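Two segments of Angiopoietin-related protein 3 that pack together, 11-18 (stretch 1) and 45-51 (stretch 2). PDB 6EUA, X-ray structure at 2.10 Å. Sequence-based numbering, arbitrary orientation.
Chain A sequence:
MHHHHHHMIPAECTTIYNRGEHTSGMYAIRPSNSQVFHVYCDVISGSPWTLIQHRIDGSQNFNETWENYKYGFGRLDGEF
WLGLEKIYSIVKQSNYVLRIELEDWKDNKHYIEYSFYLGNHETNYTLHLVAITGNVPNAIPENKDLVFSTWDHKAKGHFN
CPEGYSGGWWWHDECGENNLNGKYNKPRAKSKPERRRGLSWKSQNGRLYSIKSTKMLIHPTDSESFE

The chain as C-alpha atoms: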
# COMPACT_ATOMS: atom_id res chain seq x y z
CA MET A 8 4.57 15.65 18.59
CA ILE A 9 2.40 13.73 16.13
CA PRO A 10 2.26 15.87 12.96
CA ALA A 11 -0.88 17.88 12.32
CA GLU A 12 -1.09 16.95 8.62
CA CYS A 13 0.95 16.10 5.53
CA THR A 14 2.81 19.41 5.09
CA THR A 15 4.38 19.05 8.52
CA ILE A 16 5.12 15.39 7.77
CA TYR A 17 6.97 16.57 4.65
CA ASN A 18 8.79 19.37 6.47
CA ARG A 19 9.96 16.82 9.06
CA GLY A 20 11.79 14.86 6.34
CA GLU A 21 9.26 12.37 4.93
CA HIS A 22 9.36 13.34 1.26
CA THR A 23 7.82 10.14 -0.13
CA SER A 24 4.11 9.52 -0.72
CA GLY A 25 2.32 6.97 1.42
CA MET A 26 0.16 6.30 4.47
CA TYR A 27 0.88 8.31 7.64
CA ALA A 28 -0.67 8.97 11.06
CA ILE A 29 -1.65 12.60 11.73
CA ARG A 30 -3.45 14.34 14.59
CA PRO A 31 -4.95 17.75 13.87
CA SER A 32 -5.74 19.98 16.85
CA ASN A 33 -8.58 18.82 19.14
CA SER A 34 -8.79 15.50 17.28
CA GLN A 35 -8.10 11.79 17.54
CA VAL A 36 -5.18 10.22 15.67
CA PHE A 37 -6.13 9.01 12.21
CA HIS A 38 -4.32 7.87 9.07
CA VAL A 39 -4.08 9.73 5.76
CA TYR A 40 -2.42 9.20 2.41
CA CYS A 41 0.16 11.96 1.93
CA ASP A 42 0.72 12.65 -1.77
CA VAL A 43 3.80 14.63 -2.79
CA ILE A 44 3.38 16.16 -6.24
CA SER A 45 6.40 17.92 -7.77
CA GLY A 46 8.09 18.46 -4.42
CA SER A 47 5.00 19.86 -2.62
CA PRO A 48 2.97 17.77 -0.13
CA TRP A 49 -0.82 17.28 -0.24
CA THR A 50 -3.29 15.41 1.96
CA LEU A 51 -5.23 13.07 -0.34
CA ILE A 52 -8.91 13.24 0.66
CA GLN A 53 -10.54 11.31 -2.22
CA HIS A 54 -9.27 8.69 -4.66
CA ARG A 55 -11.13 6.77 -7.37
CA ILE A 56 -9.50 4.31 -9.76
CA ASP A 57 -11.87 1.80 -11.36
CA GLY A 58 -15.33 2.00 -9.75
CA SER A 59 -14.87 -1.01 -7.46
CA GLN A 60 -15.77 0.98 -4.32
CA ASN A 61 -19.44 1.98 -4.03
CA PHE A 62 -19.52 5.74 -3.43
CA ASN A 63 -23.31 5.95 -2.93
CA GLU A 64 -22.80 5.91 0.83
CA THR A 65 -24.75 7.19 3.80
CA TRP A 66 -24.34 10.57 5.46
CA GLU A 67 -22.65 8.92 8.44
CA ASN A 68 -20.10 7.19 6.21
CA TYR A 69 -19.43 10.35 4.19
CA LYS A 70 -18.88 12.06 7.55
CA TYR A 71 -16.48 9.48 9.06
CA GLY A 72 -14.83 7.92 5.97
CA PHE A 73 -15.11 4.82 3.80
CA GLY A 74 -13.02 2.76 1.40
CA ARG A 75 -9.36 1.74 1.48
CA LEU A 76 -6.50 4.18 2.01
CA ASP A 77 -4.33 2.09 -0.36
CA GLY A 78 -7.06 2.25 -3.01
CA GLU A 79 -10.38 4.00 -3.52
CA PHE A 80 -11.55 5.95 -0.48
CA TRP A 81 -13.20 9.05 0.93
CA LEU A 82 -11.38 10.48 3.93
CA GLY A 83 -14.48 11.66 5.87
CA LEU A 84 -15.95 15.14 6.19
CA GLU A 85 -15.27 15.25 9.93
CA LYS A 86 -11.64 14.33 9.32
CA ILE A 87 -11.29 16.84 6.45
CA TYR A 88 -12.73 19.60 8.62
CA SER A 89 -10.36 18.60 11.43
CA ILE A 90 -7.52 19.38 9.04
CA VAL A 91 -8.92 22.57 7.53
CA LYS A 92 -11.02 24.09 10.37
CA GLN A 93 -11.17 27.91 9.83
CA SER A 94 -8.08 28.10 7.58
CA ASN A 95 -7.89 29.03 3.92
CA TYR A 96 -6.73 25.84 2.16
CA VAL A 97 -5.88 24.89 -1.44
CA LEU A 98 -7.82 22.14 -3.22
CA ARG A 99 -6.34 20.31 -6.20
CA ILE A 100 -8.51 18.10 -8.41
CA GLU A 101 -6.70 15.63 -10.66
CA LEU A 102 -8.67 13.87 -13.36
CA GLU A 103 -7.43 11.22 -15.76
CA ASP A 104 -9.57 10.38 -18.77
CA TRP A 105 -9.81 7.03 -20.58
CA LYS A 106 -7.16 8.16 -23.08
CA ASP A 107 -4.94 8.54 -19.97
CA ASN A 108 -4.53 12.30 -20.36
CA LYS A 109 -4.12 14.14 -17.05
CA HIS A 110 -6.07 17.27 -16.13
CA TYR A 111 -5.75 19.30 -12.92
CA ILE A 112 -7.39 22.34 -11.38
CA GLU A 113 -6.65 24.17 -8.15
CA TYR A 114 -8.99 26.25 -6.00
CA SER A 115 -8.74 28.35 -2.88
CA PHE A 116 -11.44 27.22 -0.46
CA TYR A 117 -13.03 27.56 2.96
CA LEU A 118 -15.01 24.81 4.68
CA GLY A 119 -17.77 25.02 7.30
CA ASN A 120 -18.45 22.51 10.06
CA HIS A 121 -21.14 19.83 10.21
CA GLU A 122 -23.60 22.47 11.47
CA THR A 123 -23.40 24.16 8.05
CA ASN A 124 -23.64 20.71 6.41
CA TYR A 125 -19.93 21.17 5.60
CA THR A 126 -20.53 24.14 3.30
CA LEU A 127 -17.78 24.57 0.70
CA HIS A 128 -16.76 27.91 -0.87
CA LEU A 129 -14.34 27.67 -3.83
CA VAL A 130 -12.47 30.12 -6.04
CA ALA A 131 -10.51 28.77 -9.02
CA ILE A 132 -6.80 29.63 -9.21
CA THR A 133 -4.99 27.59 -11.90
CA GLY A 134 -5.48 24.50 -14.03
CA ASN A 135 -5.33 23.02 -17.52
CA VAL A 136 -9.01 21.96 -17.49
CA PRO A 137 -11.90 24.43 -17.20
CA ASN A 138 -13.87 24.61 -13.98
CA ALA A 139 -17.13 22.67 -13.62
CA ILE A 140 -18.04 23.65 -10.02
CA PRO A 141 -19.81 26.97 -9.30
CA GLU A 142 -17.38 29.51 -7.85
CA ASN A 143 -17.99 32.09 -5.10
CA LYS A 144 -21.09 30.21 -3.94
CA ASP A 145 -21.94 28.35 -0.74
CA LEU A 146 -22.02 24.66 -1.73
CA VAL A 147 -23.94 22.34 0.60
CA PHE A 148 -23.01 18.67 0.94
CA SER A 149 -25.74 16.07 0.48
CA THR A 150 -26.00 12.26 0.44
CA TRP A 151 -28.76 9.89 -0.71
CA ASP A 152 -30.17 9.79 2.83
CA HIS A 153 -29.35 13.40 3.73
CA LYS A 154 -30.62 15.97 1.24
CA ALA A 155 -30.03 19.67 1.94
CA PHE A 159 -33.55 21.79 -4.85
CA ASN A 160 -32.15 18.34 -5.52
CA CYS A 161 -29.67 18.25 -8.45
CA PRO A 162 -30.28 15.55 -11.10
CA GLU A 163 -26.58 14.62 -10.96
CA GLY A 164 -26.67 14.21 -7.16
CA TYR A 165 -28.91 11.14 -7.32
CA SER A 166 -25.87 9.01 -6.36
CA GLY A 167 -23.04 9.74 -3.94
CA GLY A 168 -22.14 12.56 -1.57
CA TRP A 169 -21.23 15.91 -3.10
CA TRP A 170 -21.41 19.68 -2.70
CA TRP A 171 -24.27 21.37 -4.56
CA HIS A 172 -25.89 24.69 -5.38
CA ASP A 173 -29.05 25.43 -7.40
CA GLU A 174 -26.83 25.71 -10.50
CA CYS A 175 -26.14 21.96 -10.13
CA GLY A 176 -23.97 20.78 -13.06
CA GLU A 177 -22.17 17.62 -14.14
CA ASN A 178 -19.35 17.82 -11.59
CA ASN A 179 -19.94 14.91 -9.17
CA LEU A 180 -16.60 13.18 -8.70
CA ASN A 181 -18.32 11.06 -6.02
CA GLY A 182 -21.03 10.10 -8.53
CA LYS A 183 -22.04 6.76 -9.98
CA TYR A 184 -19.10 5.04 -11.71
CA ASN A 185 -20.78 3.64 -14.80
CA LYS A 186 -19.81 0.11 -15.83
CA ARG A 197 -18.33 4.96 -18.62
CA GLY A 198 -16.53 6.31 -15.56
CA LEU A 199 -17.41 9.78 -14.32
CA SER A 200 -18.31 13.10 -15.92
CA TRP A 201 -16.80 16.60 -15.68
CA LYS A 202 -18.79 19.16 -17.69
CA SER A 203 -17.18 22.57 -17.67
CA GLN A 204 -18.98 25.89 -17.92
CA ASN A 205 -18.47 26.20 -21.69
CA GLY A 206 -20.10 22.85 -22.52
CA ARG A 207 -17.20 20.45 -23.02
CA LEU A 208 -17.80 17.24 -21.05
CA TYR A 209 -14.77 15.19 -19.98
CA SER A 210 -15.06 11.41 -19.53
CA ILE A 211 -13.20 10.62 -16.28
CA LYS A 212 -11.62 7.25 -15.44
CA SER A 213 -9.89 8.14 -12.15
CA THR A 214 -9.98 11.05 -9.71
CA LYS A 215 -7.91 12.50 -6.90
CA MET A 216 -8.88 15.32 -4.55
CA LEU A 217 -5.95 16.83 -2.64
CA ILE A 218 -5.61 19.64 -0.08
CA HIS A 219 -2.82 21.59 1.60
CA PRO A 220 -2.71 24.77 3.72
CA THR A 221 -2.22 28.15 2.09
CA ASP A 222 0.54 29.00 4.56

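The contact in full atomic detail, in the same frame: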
# COMPACT_ATOMS: atom_id res chain seq x y z
N ALA A 11 0.50 17.44 12.48
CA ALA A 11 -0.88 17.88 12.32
C ALA A 11 -1.47 17.44 10.99
O ALA A 11 -2.67 17.15 10.91
CB ALA A 11 -0.97 19.40 12.45
N GLU A 12 -0.66 17.41 9.94
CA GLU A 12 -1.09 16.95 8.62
C GLU A 12 0.14 16.76 7.74
O GLU A 12 1.27 16.73 8.23
CB GLU A 12 -2.13 17.92 8.00
CG GLU A 12 -1.71 19.38 7.98
CD GLU A 12 -0.69 19.66 6.90
OE1 GLU A 12 0.46 19.90 7.29
OE2 GLU A 12 -1.02 19.62 5.70
N CYS A 13 -0.09 16.61 6.42
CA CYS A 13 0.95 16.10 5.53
C CYS A 13 2.07 17.11 5.29
O CYS A 13 3.22 16.71 5.07
CB CYS A 13 0.31 15.68 4.20
SG CYS A 13 -0.67 14.13 4.32
N THR A 14 1.77 18.41 5.31
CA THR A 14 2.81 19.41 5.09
C THR A 14 3.85 19.35 6.20
O THR A 14 5.06 19.47 5.94
CB THR A 14 2.19 20.81 5.01
OG1 THR A 14 1.37 20.89 3.84
CG2 THR A 14 3.25 21.91 4.98
N THR A 15 3.41 19.15 7.45
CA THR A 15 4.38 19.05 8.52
C THR A 15 5.09 17.69 8.50
O THR A 15 6.24 17.57 8.93
CB THR A 15 3.70 19.28 9.86
OG1 THR A 15 3.21 18.04 10.36
CG2 THR A 15 2.51 20.22 9.71
N ILE A 16 4.42 16.65 8.00
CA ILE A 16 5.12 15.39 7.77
C ILE A 16 6.24 15.60 6.76
O ILE A 16 7.37 15.15 6.98
CB ILE A 16 4.12 14.31 7.32
CG1 ILE A 16 3.35 13.79 8.54
CG2 ILE A 16 4.83 13.17 6.60
CD1 ILE A 16 2.21 12.92 8.21
N TYR A 17 5.94 16.27 5.64
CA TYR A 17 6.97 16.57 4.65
C TYR A 17 8.09 17.40 5.26
O TYR A 17 9.27 17.04 5.16
CB TYR A 17 6.35 17.27 3.45
CG TYR A 17 7.32 17.55 2.32
CD1 TYR A 17 8.07 18.71 2.31
CD2 TYR A 17 7.47 16.65 1.26
CE1 TYR A 17 8.95 18.97 1.29
CE2 TYR A 17 8.36 16.91 0.23
CZ TYR A 17 9.09 18.08 0.26
OH TYR A 17 9.98 18.36 -0.75
N ASN A 18 7.75 18.51 5.92
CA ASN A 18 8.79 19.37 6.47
C ASN A 18 9.66 18.67 7.51
O ASN A 18 10.80 19.09 7.72
CB ASN A 18 8.19 20.65 7.07
CG ASN A 18 7.41 21.46 6.05
OD1 ASN A 18 7.59 21.27 4.84
ND2 ASN A 18 6.57 22.36 6.52
N SER A 45 5.38 16.97 -7.34
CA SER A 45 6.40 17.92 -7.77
C SER A 45 7.01 18.66 -6.59
O SER A 45 7.14 19.89 -6.59
CB SER A 45 5.83 18.90 -8.80
OG SER A 45 5.30 18.20 -9.92
N GLY A 46 7.39 17.91 -5.56
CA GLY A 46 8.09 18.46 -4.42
C GLY A 46 7.25 19.18 -3.38
O GLY A 46 7.80 19.67 -2.40
N SER A 47 5.93 19.25 -3.57
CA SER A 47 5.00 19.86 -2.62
C SER A 47 4.05 18.82 -2.04
O SER A 47 3.43 18.07 -2.81
CB SER A 47 4.18 20.98 -3.31
OG SER A 47 4.96 22.12 -3.60
N PRO A 48 3.85 18.78 -0.72
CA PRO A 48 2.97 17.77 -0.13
C PRO A 48 1.50 18.17 -0.14
O PRO A 48 1.14 19.34 0.04
CB PRO A 48 3.48 17.69 1.31
CG PRO A 48 3.87 19.11 1.59
CD PRO A 48 4.44 19.65 0.31
N TRP A 49 0.64 17.16 -0.32
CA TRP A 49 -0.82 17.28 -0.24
C TRP A 49 -1.36 16.19 0.68
O TRP A 49 -0.77 15.11 0.78
CB TRP A 49 -1.50 17.14 -1.64
CG TRP A 49 -1.06 18.17 -2.67
CD1 TRP A 49 0.10 18.17 -3.39
CD2 TRP A 49 -1.78 19.35 -3.06
NE1 TRP A 49 0.15 19.28 -4.21
CE2 TRP A 49 -0.99 20.02 -4.04
CE3 TRP A 49 -3.01 19.92 -2.69
CZ2 TRP A 49 -1.39 21.22 -4.66
CZ3 TRP A 49 -3.41 21.11 -3.31
CH2 TRP A 49 -2.60 21.75 -4.28
N THR A 50 -2.49 16.47 1.34
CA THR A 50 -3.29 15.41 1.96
C THR A 50 -4.30 14.92 0.93
O THR A 50 -5.12 15.70 0.44
CB THR A 50 -4.01 15.89 3.23
OG1 THR A 50 -3.06 16.37 4.19
CG2 THR A 50 -4.83 14.74 3.86
N LEU A 51 -4.26 13.63 0.59
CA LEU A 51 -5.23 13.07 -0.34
C LEU A 51 -6.54 12.80 0.40
O LEU A 51 -6.55 12.03 1.36
CB LEU A 51 -4.70 11.78 -0.97
CG LEU A 51 -5.52 11.02 -2.02
CD1 LEU A 51 -5.84 11.91 -3.24
CD2 LEU A 51 -4.76 9.79 -2.46
O HOH W 1 -0.04 19.30 2.61

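Residues 13-18 form a short helix that lies against the strand beginning at Ser47. The two elements run in roughly opposing directions, with 143° between their N-to-C axes and a closest approach of 7.3 Å. The register is set near the start of the helix, where the CA atoms of Thr14 and Pro48 are 5.5 Å apart and those of Cys13 and Thr50 are 5.6 Å apart. Within the helix, Tyr17 N donates to Cys13 O (2.8 Å) and Asn18 N to Thr14 O (2.9 Å). No clear direct hydrogen bond links the two stretches, so the contact, which buries 340 Å² in total, rests mainly on packing.

Pro48 is at the centre of this packing and has the largest covered area of any residue in the two stretches. Its ring points toward the helix and fits against Thr14 and Tyr17, with Pro48 CG 3.7 Å from Thr14 CA and 3.6 Å from Tyr17 CB. Pro48 CD lies over one face of the tyrosine ring. Proline suits this place because its compact ring offers carbon atoms to the helix, while its nitrogen, lacking a hydrogen, leaves no donor to satisfy.

Tyr17, with chi1 in the t well, also points toward the strand and extends along it to Gly46, where Tyr17 OH comes within 3.0 Å of Gly46 O. Gly46 has phi/psi of 80/0°, and such a positive phi by itself favours glycine.

One turn earlier, Cys13 faces the strand too. Cys13 CB packs 3.6 Å from Trp49 O, and Cys13 SG, bonded covalently elsewhere in the structure, lies 3.3 Å from Thr50 OG1. The Thr50 hydroxyl is buried by the contact without a polar partner in the model. The side chains of Trp49 and Leu51 point away from the helix, so the strand meets it chiefly through Pro48 and Thr50.

Glu12 caps the helix: its carboxylate accepts from Thr15 N through OE1 (3.0 Å) and from Thr14 N through OE2 (3.1 Å), serving amides at the helix start that have no preceding turn to bond to. Thr15 OG1 donates to Glu12 O (3.2 Å), adding a side-chain bond to this first turn. The same carboxylate helps hold a water that bridges the stretches. This water donates to Glu12 OE2 (3.3 Å) and, weakly, to Pro48 O (2.8 Å), and it also hydrogen-bonds Thr14 OG1 at 2.5 Å, supplying a polar link beside the apolar packing.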